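Local coordinates for nonstructural protein 2 (Human rotavirus C, PDB 2GU0), which probably binds single-stranded RNA, hydrolyses nucleoside and RNA 5'-triphosphates and unwinds helices as an octamer during viral genome replication and packaging in viroplasms, at residues 10-15 / 95-100; 121-126 / 153-158; 206-211 / 301-306; 233-238 / 264-269. One frame throughout, in Å; residues are numbered along the deposited sequence.

Contact 1. Residues 10-15 / 95-100; sequences FSLTED and EKFQFD
Phe10 and Leu12 lie against Phe99 and Phe97 with the two backbones running in opposite senses, the CA atoms of Phe10 and Phe99 being 9.4 Å apart and those of Leu12 and Phe97 8.5 Å. The example illustrates how a small beta hairpin, here strands 8-11 and 18-21, is joined to a loop far along the chain largely by apolar contacts; no hydrogen bond crosses between 10-15 and 95-100 themselves. At the centre is a T-shaped (edge-to-face) pair. The ring of Phe97 directs its CE2-CZ rim at one face of the Phe10 ring, with CZ lying over the ring centre. The planes are tilted by 55° rather than perpendicular, and the centroids of the Phe10 and Phe97 rings are 4.5 Å apart. A chi1 of 58° sets CG of Phe10 between its backbone N and its carbonyl carbon, which swings the ring over to the loop. Leu12 approaches Phe97 from just beyond the end of strand 8-11, its two methyl groups placed by the CD2 side of that ring, with CD1 of Leu12 3.8 Å from CD2 of Phe97. The cluster extends within the amino-terminal part of the chain: Phe97 also touches Val17 and Trp19, so that both arms of the hairpin meet it. Nearby, Thr94 bonds to the backbone at Glu14 and Asp15, adding a polar tie just ahead of loop 95-100. Phe99 comes to the edge of the Phe10 ring, its CD1 near the ring plane and 3.5 Å from Phe10 CZ.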
loop_
_atom_site.group_PDB
_atom_site.type_symbol
_atom_site.label_atom_id
_atom_site.label_comp_id
_atom_site.label_asym_id
_atom_site.label_seq_id
_atom_site.Cartn_x
_atom_site.Cartn_y
_atom_site.Cartn_z
ATOM N N PHE A 10 20.317 36.932 11.504
ATOM C CA PHE A 10 20.888 37.076 12.842
ATOM C C PHE A 10 20.295 38.195 13.687
ATOM O O PHE A 10 19.572 39.057 13.195
ATOM C CB PHE A 10 22.397 37.293 12.724
ATOM C CG PHE A 10 22.759 38.495 11.907
ATOM C CD1 PHE A 10 22.644 39.773 12.439
ATOM C CD2 PHE A 10 23.130 38.355 10.576
ATOM C CE1 PHE A 10 22.890 40.895 11.648
ATOM C CE2 PHE A 10 23.376 39.470 9.781
ATOM C CZ PHE A 10 23.254 40.741 10.319
ATOM N N SER A 11 20.624 38.155 14.975
ATOM C CA SER A 11 20.176 39.144 15.944
ATOM C C SER A 11 21.409 39.539 16.758
ATOM O O SER A 11 22.289 38.709 17.004
ATOM C CB SER A 11 19.104 38.547 16.858
ATOM O OG SER A 11 18.449 39.554 17.605
ATOM N N LEU A 12 21.467 40.807 17.163
ATOM C CA LEU A 12 22.592 41.337 17.927
ATOM C C LEU A 12 22.203 41.897 19.294
ATOM O O LEU A 12 23.007 42.558 19.950
ATOM C CB LEU A 12 23.291 42.430 17.121
ATOM C CG LEU A 12 23.995 41.987 15.844
ATOM C CD1 LEU A 12 24.715 43.161 15.227
ATOM C CD2 LEU A 12 24.983 40.883 16.173
ATOM N N THR A 13 20.975 41.634 19.726
ATOM C CA THR A 13 20.502 42.124 21.020
ATOM C C THR A 13 21.200 41.462 22.213
ATOM O O THR A 13 21.284 42.050 23.295
ATOM C CB THR A 13 18.983 41.910 21.173
ATOM O OG1 THR A 13 18.647 40.573 20.777
ATOM C CG2 THR A 13 18.214 42.908 20.335
ATOM N N GLU A 14 21.703 40.249 22.012
ATOM C CA GLU A 14 22.375 39.515 23.079
ATOM C C GLU A 14 23.880 39.729 23.136
ATOM O O GLU A 14 24.465 40.450 22.321
ATOM C CB GLU A 14 22.092 38.020 22.949
ATOM C CG GLU A 14 20.615 37.669 22.924
ATOM C CD GLU A 14 19.853 38.234 24.113
ATOM O OE1 GLU A 14 19.689 39.475 24.194
ATOM O OE2 GLU A 14 19.421 37.430 24.970
ATOM N N ASP A 15 24.501 39.075 24.109
ATOM C CA ASP A 15 25.934 39.188 24.300
ATOM C C ASP A 15 26.652 38.602 23.097
ATOM O O ASP A 15 27.568 39.214 22.549
ATOM C CB ASP A 15 26.356 38.452 25.566
ATOM C CG ASP A 15 27.661 38.971 26.121
ATOM O OD1 ASP A 15 28.405 38.175 26.738
ATOM O OD2 ASP A 15 27.934 40.179 25.946
ATOM N N GLU A 95 29.894 42.530 19.693
ATOM C CA GLU A 95 30.780 43.671 19.474
ATOM C C GLU A 95 31.713 43.518 18.273
ATOM O O GLU A 95 31.984 44.486 17.562
ATOM C CB GLU A 95 31.622 43.925 20.730
ATOM C CG GLU A 95 32.168 42.655 21.366
ATOM C CD GLU A 95 33.332 42.919 22.310
ATOM O OE1 GLU A 95 33.259 43.895 23.083
ATOM O OE2 GLU A 95 34.316 42.143 22.285
ATOM N N LYS A 96 32.200 42.304 18.047
ATOM C CA LYS A 96 33.119 42.069 16.942
ATOM C C LYS A 96 32.468 41.522 15.672
ATOM O O LYS A 96 33.159 41.173 14.716
ATOM C CB LYS A 96 34.231 41.130 17.395
ATOM C CG LYS A 96 34.984 41.621 18.620
ATOM C CD LYS A 96 36.259 40.827 18.823
ATOM C CE LYS A 96 37.168 41.468 19.853
ATOM N NZ LYS A 96 38.523 40.847 19.805
ATOM N N PHE A 97 31.139 41.458 15.664
ATOM C CA PHE A 97 30.396 40.961 14.511
ATOM C C PHE A 97 30.573 41.836 13.272
ATOM O O PHE A 97 30.613 43.057 13.362
ATOM C CB PHE A 97 28.907 40.870 14.844
ATOM C CG PHE A 97 28.046 40.494 13.671
ATOM C CD1 PHE A 97 28.026 39.189 13.196
ATOM C CD2 PHE A 97 27.277 41.451 13.024
ATOM C CE1 PHE A 97 27.253 38.844 12.097
ATOM C CE2 PHE A 97 26.502 41.116 11.925
ATOM C CZ PHE A 97 26.489 39.810 11.459
ATOM N N GLN A 98 30.667 41.196 12.114
ATOM C CA GLN A 98 30.822 41.900 10.848
ATOM C C GLN A 98 29.782 41.401 9.852
ATOM O O GLN A 98 29.837 40.260 9.403
ATOM C CB GLN A 98 32.226 41.677 10.285
ATOM C CG GLN A 98 33.161 42.875 10.446
ATOM C CD GLN A 98 34.464 42.702 9.682
ATOM O OE1 GLN A 98 35.364 41.985 10.124
ATOM N NE2 GLN A 98 34.561 43.343 8.518
ATOM N N PHE A 99 28.833 42.264 9.508
ATOM C CA PHE A 99 27.781 41.893 8.578
ATOM C C PHE A 99 28.315 41.135 7.368
ATOM O O PHE A 99 27.626 40.287 6.809
ATOM C CB PHE A 99 27.013 43.135 8.106
ATOM C CG PHE A 99 25.919 42.825 7.115
ATOM C CD1 PHE A 99 24.782 42.122 7.511
ATOM C CD2 PHE A 99 26.051 43.183 5.776
ATOM C CE1 PHE A 99 23.798 41.777 6.586
ATOM C CE2 PHE A 99 25.069 42.840 4.843
ATOM C CZ PHE A 99 23.944 42.136 5.247
ATOM N N ASP A 100 29.542 41.431 6.964
ATOM C CA ASP A 100 30.131 40.766 5.812
ATOM C C ASP A 100 30.153 39.240 5.881
ATOM O O ASP A 100 30.075 38.574 4.847
ATOM C CB ASP A 100 31.555 41.272 5.585
ATOM C CG ASP A 100 31.610 42.442 4.624
ATOM O OD1 ASP A 100 31.243 42.256 3.443
ATOM O OD2 ASP A 100 32.019 43.545 5.047
#

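Contact 2. Residues 121-126 / 153-158; sequences VNDILN and ESNDIV
Asp123 and Asn155 meet with their flat end groups almost coplanar, the carboxylate and the carboxamide being turned only 26° from each other while the two side chains converge at a slant. Amide nitrogen faces carboxylate oxygen: ND2 of Asn155 donates to OD2 of Asp123. The modelled separation is too short to be realistic at this resolution, so the detail of the bond is doubtful. Both side chains must reach for it, because the CA atoms of Asp123 and Asn155 are 7.7 Å apart. Asp123 extends its carboxylate with CG opposite the backbone N (chi1 -174°), and Asn155 brings only its end close.

The two oxygens of Asp123 divide their work. While OD2 faces the Asn155 amide and takes a salt bridge from Arg117 NE, OD1 turns back on its own loop and accepts from Leu125 N, forming an Asx turn. That bond is nearly straight, at 171°. The main chain reinforces the turn, with Asn126 N 3.0 Å from Asp123 O. On the other segment, Asn155 also packs on Arg117 of its own chain and on Tyr49 of a second subunit, which places the contact beside a subunit interface. Two residues earlier, Glu153 forms a salt bridge with Lys185, a predicted ATP-binding residue.

This is a worked case of a buried acid that serves two architectures at once, closing a turn between helices 108-119 and 129-139 and bringing it up against the lead-in of strand 157-160. With Arg117 and Leu125 N around it, and the Asn155 amide as a probable further donor, the carboxylate of Asp123 would be expected to remain charged.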
loop_
_atom_site.group_PDB
_atom_site.type_symbol
_atom_site.label_atom_id
_atom_site.label_comp_id
_atom_site.label_asym_id
_atom_site.label_seq_id
_atom_site.Cartn_x
_atom_site.Cartn_y
_atom_site.Cartn_z
ATOM N N VAL A 121 23.837 7.442 12.640
ATOM C CA VAL A 121 24.093 7.071 14.031
ATOM C C VAL A 121 25.445 6.397 14.262
ATOM O O VAL A 121 25.978 6.413 15.371
ATOM C CB VAL A 121 22.958 6.152 14.568
ATOM C CG1 VAL A 121 21.622 6.686 14.117
ATOM C CG2 VAL A 121 23.142 4.735 14.086
ATOM N N ASN A 122 25.995 5.815 13.205
ATOM C CA ASN A 122 27.266 5.126 13.283
ATOM C C ASN A 122 28.431 6.072 13.069
ATOM O O ASN A 122 29.580 5.716 13.337
ATOM C CB ASN A 122 27.336 4.034 12.230
ATOM C CG ASN A 122 26.149 3.110 12.272
ATOM O OD1 ASN A 122 25.763 2.625 13.339
ATOM N ND2 ASN A 122 25.561 2.849 11.105
ATOM N N ASP A 123 28.147 7.274 12.584
ATOM C CA ASP A 123 29.208 8.236 12.334
ATOM C C ASP A 123 29.532 9.040 13.588
ATOM O O ASP A 123 28.656 9.327 14.393
ATOM C CB ASP A 123 28.811 9.162 11.182
ATOM C CG ASP A 123 29.925 10.099 10.780
ATOM O OD1 ASP A 123 30.410 10.869 11.628
ATOM O OD2 ASP A 123 30.321 10.069 9.610
ATOM N N ILE A 124 30.799 9.398 13.748
ATOM C CA ILE A 124 31.237 10.153 14.916
ATOM C C ILE A 124 30.598 11.521 15.003
ATOM O O ILE A 124 30.435 12.054 16.103
ATOM C CB ILE A 124 32.779 10.348 14.942
ATOM C CG1 ILE A 124 33.242 11.065 13.676
ATOM C CG2 ILE A 124 33.481 8.999 15.082
ATOM C CD1 ILE A 124 34.755 11.274 13.614
ATOM N N LEU A 125 30.243 12.095 13.854
ATOM C CA LEU A 125 29.620 13.419 13.831
ATOM C C LEU A 125 28.179 13.354 14.302
ATOM O O LEU A 125 27.511 14.375 14.405
ATOM C CB LEU A 125 29.658 14.029 12.427
ATOM C CG LEU A 125 31.013 14.339 11.792
ATOM C CD1 LEU A 125 30.802 15.153 10.526
ATOM C CD2 LEU A 125 31.877 15.103 12.765
ATOM N N ASN A 126 27.697 12.150 14.577
ATOM C CA ASN A 126 26.335 11.987 15.050
ATOM C C ASN A 126 26.226 12.469 16.493
ATOM O O ASN A 126 25.283 13.169 16.854
ATOM C CB ASN A 126 25.917 10.521 14.969
ATOM C CG ASN A 126 24.465 10.305 15.361
ATOM O OD1 ASN A 126 23.573 10.933 14.801
ATOM N ND2 ASN A 126 24.223 9.411 16.313
ATOM N N GLU A 153 33.831 15.765 4.167
ATOM C CA GLU A 153 32.424 15.910 3.865
ATOM C C GLU A 153 31.704 14.576 3.681
ATOM O O GLU A 153 30.494 14.522 3.825
ATOM C CB GLU A 153 32.235 16.752 2.597
ATOM C CG GLU A 153 32.835 16.146 1.340
ATOM C CD GLU A 153 32.483 16.926 0.077
ATOM O OE1 GLU A 153 31.315 16.863 -0.369
ATOM O OE2 GLU A 153 33.384 17.599 -0.471
ATOM N N SER A 154 32.424 13.498 3.391
ATOM C CA SER A 154 31.748 12.230 3.146
ATOM C C SER A 154 32.188 10.957 3.892
ATOM O O SER A 154 33.372 10.732 4.136
ATOM C CB SER A 154 31.752 11.967 1.630
ATOM O OG SER A 154 31.443 10.625 1.307
ATOM N N ASN A 155 31.181 10.138 4.205
ATOM C CA ASN A 155 31.260 8.838 4.889
ATOM C C ASN A 155 31.734 7.716 3.999
ATOM O O ASN A 155 32.513 6.860 4.409
ATOM C CB ASN A 155 29.869 8.385 5.341
ATOM C CG ASN A 155 29.488 8.933 6.660
ATOM O OD1 ASN A 155 28.367 8.763 7.104
ATOM N ND2 ASN A 155 30.428 9.597 7.317
ATOM N N ASP A 156 31.184 7.701 2.796
ATOM C CA ASP A 156 31.453 6.662 1.833
ATOM C C ASP A 156 32.931 6.309 1.699
ATOM O O ASP A 156 33.616 6.767 0.778
ATOM C CB ASP A 156 30.848 7.083 0.498
ATOM C CG ASP A 156 30.362 5.920 -0.298
ATOM O OD1 ASP A 156 30.190 4.850 0.295
ATOM O OD2 ASP A 156 30.140 6.068 -1.507
ATOM N N ILE A 157 33.418 5.470 2.611
ATOM C CA ILE A 157 34.823 5.077 2.593
ATOM C C ILE A 157 35.136 3.963 1.612
ATOM O O ILE A 157 34.723 2.818 1.794
ATOM C CB ILE A 157 35.294 4.656 3.980
ATOM C CG1 ILE A 157 35.275 5.869 4.898
ATOM C CG2 ILE A 157 36.692 4.061 3.892
ATOM C CD1 ILE A 157 35.771 5.585 6.289
ATOM N N VAL A 158 35.904 4.302 0.586
ATOM C CA VAL A 158 36.273 3.353 -0.453
ATOM C C VAL A 158 37.673 2.758 -0.285
ATOM O O VAL A 158 38.031 1.784 -0.951
ATOM C CB VAL A 158 36.126 4.026 -1.830
ATOM C CG1 VAL A 158 36.558 3.087 -2.936
ATOM C CG2 VAL A 158 34.678 4.428 -2.025
#

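Contact 3. Residues 206-211 / 301-306; sequences IRYNFN and KIESDL
Tyr208 supplies all of one side of this helix contact, and its ring enters a row of side chains from the helix 293-307: Ile302, Glu303 and Leu306. The close packing follows the CD2-CE2 side of the ring. Ile302 sets its CG2 methyl 3.7 Å from Tyr208 CD2, and one turn later Leu306 brings CD2 to within 3.5 Å of Tyr208 CE2, so the ring is met first near its root and then near its hydroxyl. With CG anti to the main-chain nitrogen (chi1 179°), the tyrosine reaches straight across to both.

The looser part involves Glu303, whose CB and CG lie by CE1 on the ring's other branch at 4.0 Å, passing at about a right angle. Facing away from Tyr208, exposed Lys301 forms a salt bridge with Asp305 along its own helix, the hydrogen bond within it weak.

A third subunit borders the site: the Tyr208 carbonyl accepts from Asn211 of that subunit, and the exchange is mutual. Within the chain, Arg207 extends the packing along helix 293-307 to Val295, Arg296 and Thr299, while Ile206 and Phe210 turn to Ile166 of strand 164-170, leaving helix 196-209 between sheet and carboxy-terminal helix.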
loop_
_atom_site.group_PDB
_atom_site.type_symbol
_atom_site.label_atom_id
_atom_site.label_comp_id
_atom_site.label_asym_id
_atom_site.label_seq_id
_atom_site.Cartn_x
_atom_site.Cartn_y
_atom_site.Cartn_z
ATOM N N ILE A 206 46.447 4.134 -6.033
ATOM C CA ILE A 206 45.446 4.834 -6.830
ATOM C C ILE A 206 45.695 4.769 -8.330
ATOM O O ILE A 206 44.788 5.022 -9.124
ATOM C CB ILE A 206 45.279 6.323 -6.414
ATOM C CG1 ILE A 206 46.613 7.058 -6.509
ATOM C CG2 ILE A 206 44.691 6.414 -5.009
ATOM C CD1 ILE A 206 46.502 8.529 -6.179
ATOM N N ARG A 207 46.914 4.430 -8.735
ATOM C CA ARG A 207 47.176 4.341 -10.163
ATOM C C ARG A 207 46.418 3.156 -10.715
ATOM O O ARG A 207 45.815 3.239 -11.782
ATOM C CB ARG A 207 48.657 4.167 -10.453
ATOM C CG ARG A 207 49.417 5.457 -10.633
ATOM C CD ARG A 207 50.497 5.291 -11.696
ATOM N NE ARG A 207 50.067 5.812 -12.991
ATOM C CZ ARG A 207 50.579 5.446 -14.161
ATOM N NH1 ARG A 207 51.547 4.539 -14.218
ATOM N NH2 ARG A 207 50.122 5.998 -15.278
ATOM N N TYR A 208 46.432 2.056 -9.972
ATOM C CA TYR A 208 45.739 0.852 -10.400
ATOM C C TYR A 208 44.224 0.866 -10.107
ATOM O O TYR A 208 43.431 0.380 -10.915
ATOM C CB TYR A 208 46.400 -0.375 -9.759
ATOM C CG TYR A 208 45.744 -1.678 -10.130
ATOM C CD1 TYR A 208 45.939 -2.251 -11.385
ATOM C CD2 TYR A 208 44.888 -2.318 -9.240
ATOM C CE1 TYR A 208 45.290 -3.434 -11.745
ATOM C CE2 TYR A 208 44.239 -3.494 -9.587
ATOM C CZ TYR A 208 44.438 -4.048 -10.838
ATOM O OH TYR A 208 43.772 -5.205 -11.175
ATOM N N ASN A 209 43.823 1.443 -8.975
ATOM C CA ASN A 209 42.401 1.496 -8.594
ATOM C C ASN A 209 41.585 2.680 -9.126
ATOM O O ASN A 209 40.356 2.635 -9.119
ATOM C CB ASN A 209 42.273 1.453 -7.074
ATOM C CG ASN A 209 42.547 0.087 -6.520
ATOM O OD1 ASN A 209 41.677 -0.790 -6.557
ATOM N ND2 ASN A 209 43.770 -0.124 -6.022
ATOM N N PHE A 210 42.264 3.737 -9.561
ATOM C CA PHE A 210 41.606 4.924 -10.096
ATOM C C PHE A 210 42.455 5.420 -11.256
ATOM O O PHE A 210 42.885 6.571 -11.262
ATOM C CB PHE A 210 41.534 6.033 -9.042
ATOM C CG PHE A 210 40.809 5.646 -7.786
ATOM C CD1 PHE A 210 41.405 4.802 -6.852
ATOM C CD2 PHE A 210 39.521 6.114 -7.541
ATOM C CE1 PHE A 210 40.732 4.428 -5.695
ATOM C CE2 PHE A 210 38.838 5.743 -6.385
ATOM C CZ PHE A 210 39.449 4.896 -5.460
ATOM N N ASN A 211 42.695 4.555 -12.238
ATOM C CA ASN A 211 43.538 4.933 -13.363
ATOM C C ASN A 211 42.977 6.066 -14.207
ATOM O O ASN A 211 43.735 6.804 -14.825
ATOM C CB ASN A 211 43.857 3.710 -14.246
ATOM C CG ASN A 211 42.787 3.425 -15.285
ATOM O OD1 ASN A 211 41.710 2.918 -14.969
ATOM N ND2 ASN A 211 43.086 3.750 -16.541
ATOM N N LYS A 301 53.371 -4.025 -10.367
ATOM C CA LYS A 301 53.564 -5.002 -9.302
ATOM C C LYS A 301 52.224 -5.328 -8.622
ATOM O O LYS A 301 51.991 -6.476 -8.216
ATOM C CB LYS A 301 54.579 -4.447 -8.286
ATOM C CG LYS A 301 54.826 -5.292 -7.045
ATOM C CD LYS A 301 55.511 -6.615 -7.351
ATOM C CE LYS A 301 55.770 -7.397 -6.055
ATOM N NZ LYS A 301 56.483 -8.688 -6.277
ATOM N N ILE A 302 51.353 -4.325 -8.499
ATOM C CA ILE A 302 50.055 -4.546 -7.879
ATOM C C ILE A 302 49.272 -5.486 -8.764
ATOM O O ILE A 302 48.701 -6.463 -8.292
ATOM C CB ILE A 302 49.236 -3.253 -7.732
ATOM C CG1 ILE A 302 49.860 -2.357 -6.667
ATOM C CG2 ILE A 302 47.787 -3.588 -7.350
ATOM C CD1 ILE A 302 49.082 -1.094 -6.420
ATOM N N GLU A 303 49.247 -5.183 -10.056
ATOM C CA GLU A 303 48.534 -6.013 -11.008
ATOM C C GLU A 303 49.056 -7.430 -10.948
ATOM O O GLU A 303 48.284 -8.379 -10.861
ATOM C CB GLU A 303 48.706 -5.491 -12.426
ATOM C CG GLU A 303 47.757 -6.174 -13.373
ATOM C CD GLU A 303 47.961 -5.765 -14.802
ATOM O OE1 GLU A 303 48.020 -4.546 -15.067
ATOM O OE2 GLU A 303 48.053 -6.672 -15.664
ATOM N N SER A 304 50.374 -7.566 -10.986
ATOM C CA SER A 304 51.014 -8.873 -10.935
ATOM C C SER A 304 50.661 -9.650 -9.662
ATOM O O SER A 304 50.140 -10.757 -9.733
ATOM C CB SER A 304 52.530 -8.708 -11.038
ATOM O OG SER A 304 53.186 -9.965 -11.010
ATOM N N ASP A 305 50.943 -9.063 -8.499
ATOM C CA ASP A 305 50.657 -9.714 -7.224
ATOM C C ASP A 305 49.205 -10.071 -7.119
ATOM O O ASP A 305 48.836 -11.008 -6.434
ATOM C CB ASP A 305 51.016 -8.808 -6.048
ATOM C CG ASP A 305 52.499 -8.586 -5.924
ATOM O OD1 ASP A 305 53.255 -9.549 -6.171
ATOM O OD2 ASP A 305 52.907 -7.461 -5.568
ATOM N N LEU A 306 48.375 -9.302 -7.800
ATOM C CA LEU A 306 46.948 -9.538 -7.774
ATOM C C LEU A 306 46.606 -10.737 -8.666
ATOM O O LEU A 306 45.660 -11.474 -8.389
ATOM C CB LEU A 306 46.223 -8.275 -8.235
ATOM C CG LEU A 306 44.769 -8.121 -7.786
ATOM C CD1 LEU A 306 44.672 -8.374 -6.297
ATOM C CD2 LEU A 306 44.266 -6.725 -8.134
#

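Contact 4. Residues 233-238 / 264-269; sequences SHAERL and PGWKTC
The indole of Trp266 reaches helix 231-243 with the outer rim of its six-membered ring. At the edge and close to the ring plane is the peptide of His234, whose O is 3.2 Å from Trp266 CH2. Ala235 and Leu238 approach obliquely: CB of Ala235 lies 3.7 Å from CZ3 of Trp266, and CD2 of Leu238 is 3.5 Å from CZ2. The three ring atoms are thus shared out along roughly one turn of helix.

Such a large aromatic side chain suits the geometry of the backbones. The helical segments run almost parallel, at 19°, yet their axes stay 11.5 Å apart at closest approach, and a long side chain is what spans that gap. With chi1 at -177°, CG of Trp266 stands opposite its backbone N and the ring extends across. NE1 on the five-membered ring is used elsewhere, in a hydrogen bond to Ser217 O, which ties the indole to the residue just past strand 213-216. Helices 279-282 and 285-288 flank the same core through Ala235 and Cys269.

His234 contributes its CB to the packing, but its imidazole leads away, toward His218 and Arg224, both predicted to bind ATP. Trp266 thus packs in a buried interface between helices 231-243 and 264-275, which borders the probable nucleotide site of the HIT-like carboxy-terminal part.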
loop_
_atom_site.group_PDB
_atom_site.type_symbol
_atom_site.label_atom_id
_atom_site.label_comp_id
_atom_site.label_asym_id
_atom_site.label_seq_id
_atom_site.Cartn_x
_atom_site.Cartn_y
_atom_site.Cartn_z
ATOM N N SER A 233 39.782 21.910 -16.626
ATOM C CA SER A 233 38.837 22.707 -15.849
ATOM C C SER A 233 39.348 23.104 -14.476
ATOM O O SER A 233 39.390 24.280 -14.137
ATOM C CB SER A 233 37.536 21.939 -15.688
ATOM O OG SER A 233 37.041 21.569 -16.957
ATOM N N HIS A 234 39.715 22.113 -13.679
ATOM C CA HIS A 234 40.225 22.367 -12.344
ATOM C C HIS A 234 41.501 23.181 -12.436
ATOM O O HIS A 234 41.832 23.946 -11.529
ATOM C CB HIS A 234 40.502 21.043 -11.640
ATOM C CG HIS A 234 39.266 20.263 -11.333
ATOM N ND1 HIS A 234 38.503 20.494 -10.210
ATOM C CD2 HIS A 234 38.636 19.285 -12.023
ATOM C CE1 HIS A 234 37.456 19.691 -10.220
ATOM N NE2 HIS A 234 37.512 18.946 -11.310
ATOM N N ALA A 235 42.219 23.005 -13.540
ATOM C CA ALA A 235 43.459 23.727 -13.755
ATOM C C ALA A 235 43.139 25.188 -14.023
ATOM O O ALA A 235 43.822 26.073 -13.523
ATOM C CB ALA A 235 44.219 23.130 -14.927
ATOM N N GLU A 236 42.093 25.435 -14.808
ATOM C CA GLU A 236 41.685 26.796 -15.129
ATOM C C GLU A 236 41.159 27.509 -13.886
ATOM O O GLU A 236 41.551 28.642 -13.602
ATOM C CB GLU A 236 40.609 26.783 -16.207
ATOM C CG GLU A 236 40.959 25.905 -17.388
ATOM C CD GLU A 236 40.162 26.255 -18.631
ATOM O OE1 GLU A 236 38.942 26.508 -18.508
ATOM O OE2 GLU A 236 40.757 26.267 -19.733
ATOM N N ARG A 237 40.270 26.842 -13.152
ATOM C CA ARG A 237 39.705 27.402 -11.929
ATOM C C ARG A 237 40.811 27.888 -11.007
ATOM O O ARG A 237 40.793 29.029 -10.550
ATOM C CB ARG A 237 38.900 26.353 -11.164
ATOM C CG ARG A 237 37.506 26.054 -11.667
ATOM C CD ARG A 237 36.920 24.950 -10.793
ATOM N NE ARG A 237 35.486 24.753 -10.970
ATOM C CZ ARG A 237 34.757 23.946 -10.205
ATOM N NH1 ARG A 237 35.338 23.269 -9.220
ATOM N NH2 ARG A 237 33.453 23.818 -10.416
ATOM N N LEU A 238 41.765 27.010 -10.719
ATOM C CA LEU A 238 42.864 27.358 -9.830
ATOM C C LEU A 238 43.629 28.547 -10.379
ATOM O O LEU A 238 44.239 29.298 -9.625
ATOM C CB LEU A 238 43.809 26.167 -9.647
ATOM C CG LEU A 238 44.908 26.359 -8.598
ATOM C CD1 LEU A 238 44.285 26.730 -7.260
ATOM C CD2 LEU A 238 45.726 25.091 -8.462
ATOM N N PRO A 264 51.654 14.485 -11.485
ATOM C CA PRO A 264 52.830 15.219 -11.979
ATOM C C PRO A 264 52.517 16.418 -12.863
ATOM O O PRO A 264 53.032 17.515 -12.642
ATOM C CB PRO A 264 53.623 14.143 -12.718
ATOM C CG PRO A 264 53.308 12.919 -11.935
ATOM C CD PRO A 264 51.804 13.046 -11.761
ATOM N N GLY A 265 51.679 16.196 -13.870
ATOM C CA GLY A 265 51.310 17.273 -14.768
ATOM C C GLY A 265 50.809 18.460 -13.975
ATOM O O GLY A 265 51.247 19.593 -14.183
ATOM N N TRP A 266 49.894 18.184 -13.051
ATOM C CA TRP A 266 49.313 19.205 -12.195
ATOM C C TRP A 266 50.416 19.844 -11.367
ATOM O O TRP A 266 50.560 21.056 -11.343
ATOM C CB TRP A 266 48.264 18.556 -11.282
ATOM C CG TRP A 266 47.520 19.511 -10.368
ATOM C CD1 TRP A 266 47.839 19.835 -9.078
ATOM C CD2 TRP A 266 46.336 20.252 -10.686
ATOM N NE1 TRP A 266 46.929 20.727 -8.579
ATOM C CE2 TRP A 266 45.996 21.001 -9.542
ATOM C CE3 TRP A 266 45.533 20.353 -11.828
ATOM C CZ2 TRP A 266 44.885 21.844 -9.506
ATOM C CZ3 TRP A 266 44.429 21.191 -11.793
ATOM C CH2 TRP A 266 44.114 21.927 -10.638
ATOM N N LYS A 267 51.196 19.007 -10.697
ATOM C CA LYS A 267 52.294 19.454 -9.855
ATOM C C LYS A 267 53.078 20.618 -10.445
ATOM O O LYS A 267 53.225 21.657 -9.802
ATOM C CB LYS A 267 53.240 18.284 -9.602
ATOM C CG LYS A 267 54.562 18.638 -8.937
ATOM C CD LYS A 267 54.373 19.119 -7.512
ATOM C CE LYS A 267 55.674 19.009 -6.716
ATOM N NZ LYS A 267 56.125 17.595 -6.520
ATOM N N THR A 268 53.578 20.437 -11.668
ATOM C CA THR A 268 54.376 21.461 -12.348
ATOM C C THR A 268 53.553 22.574 -12.991
ATOM O O THR A 268 53.937 23.744 -12.927
ATOM C CB THR A 268 55.281 20.851 -13.455
ATOM O OG1 THR A 268 54.466 20.201 -14.438
ATOM C CG2 THR A 268 56.262 19.851 -12.865
ATOM N N CYS A 269 52.443 22.215 -13.628
ATOM C CA CYS A 269 51.596 23.216 -14.264
ATOM C C CYS A 269 51.226 24.283 -13.249
ATOM O O CYS A 269 51.268 25.474 -13.545
ATOM C CB CYS A 269 50.324 22.575 -14.812
ATOM S SG CYS A 269 49.067 23.768 -15.324
#

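How the contacts relate
The four contacts are spread widely through the subunit. Contact 1 is remote, its centre about 54 Å from that of contact 3 and on the other side of the chain's centre. Contacts 2 and 3 touch, Val158 CG1 lying 4.2 Å from Phe210 CZ, so strand 157-160 meets the residue that follows helix 196-209. Contact 4 is nested in the loop closed by contact 3, their nearest atoms about 8 Å apart. Contacts 2 and 4 both approach residues of the predicted ATP site: the Asn155 side chain is about 11 Å from that of Lys185, whereas the His234 side chain is about 4 Å from that of His218. Contacts 2 and 3 also border other subunits.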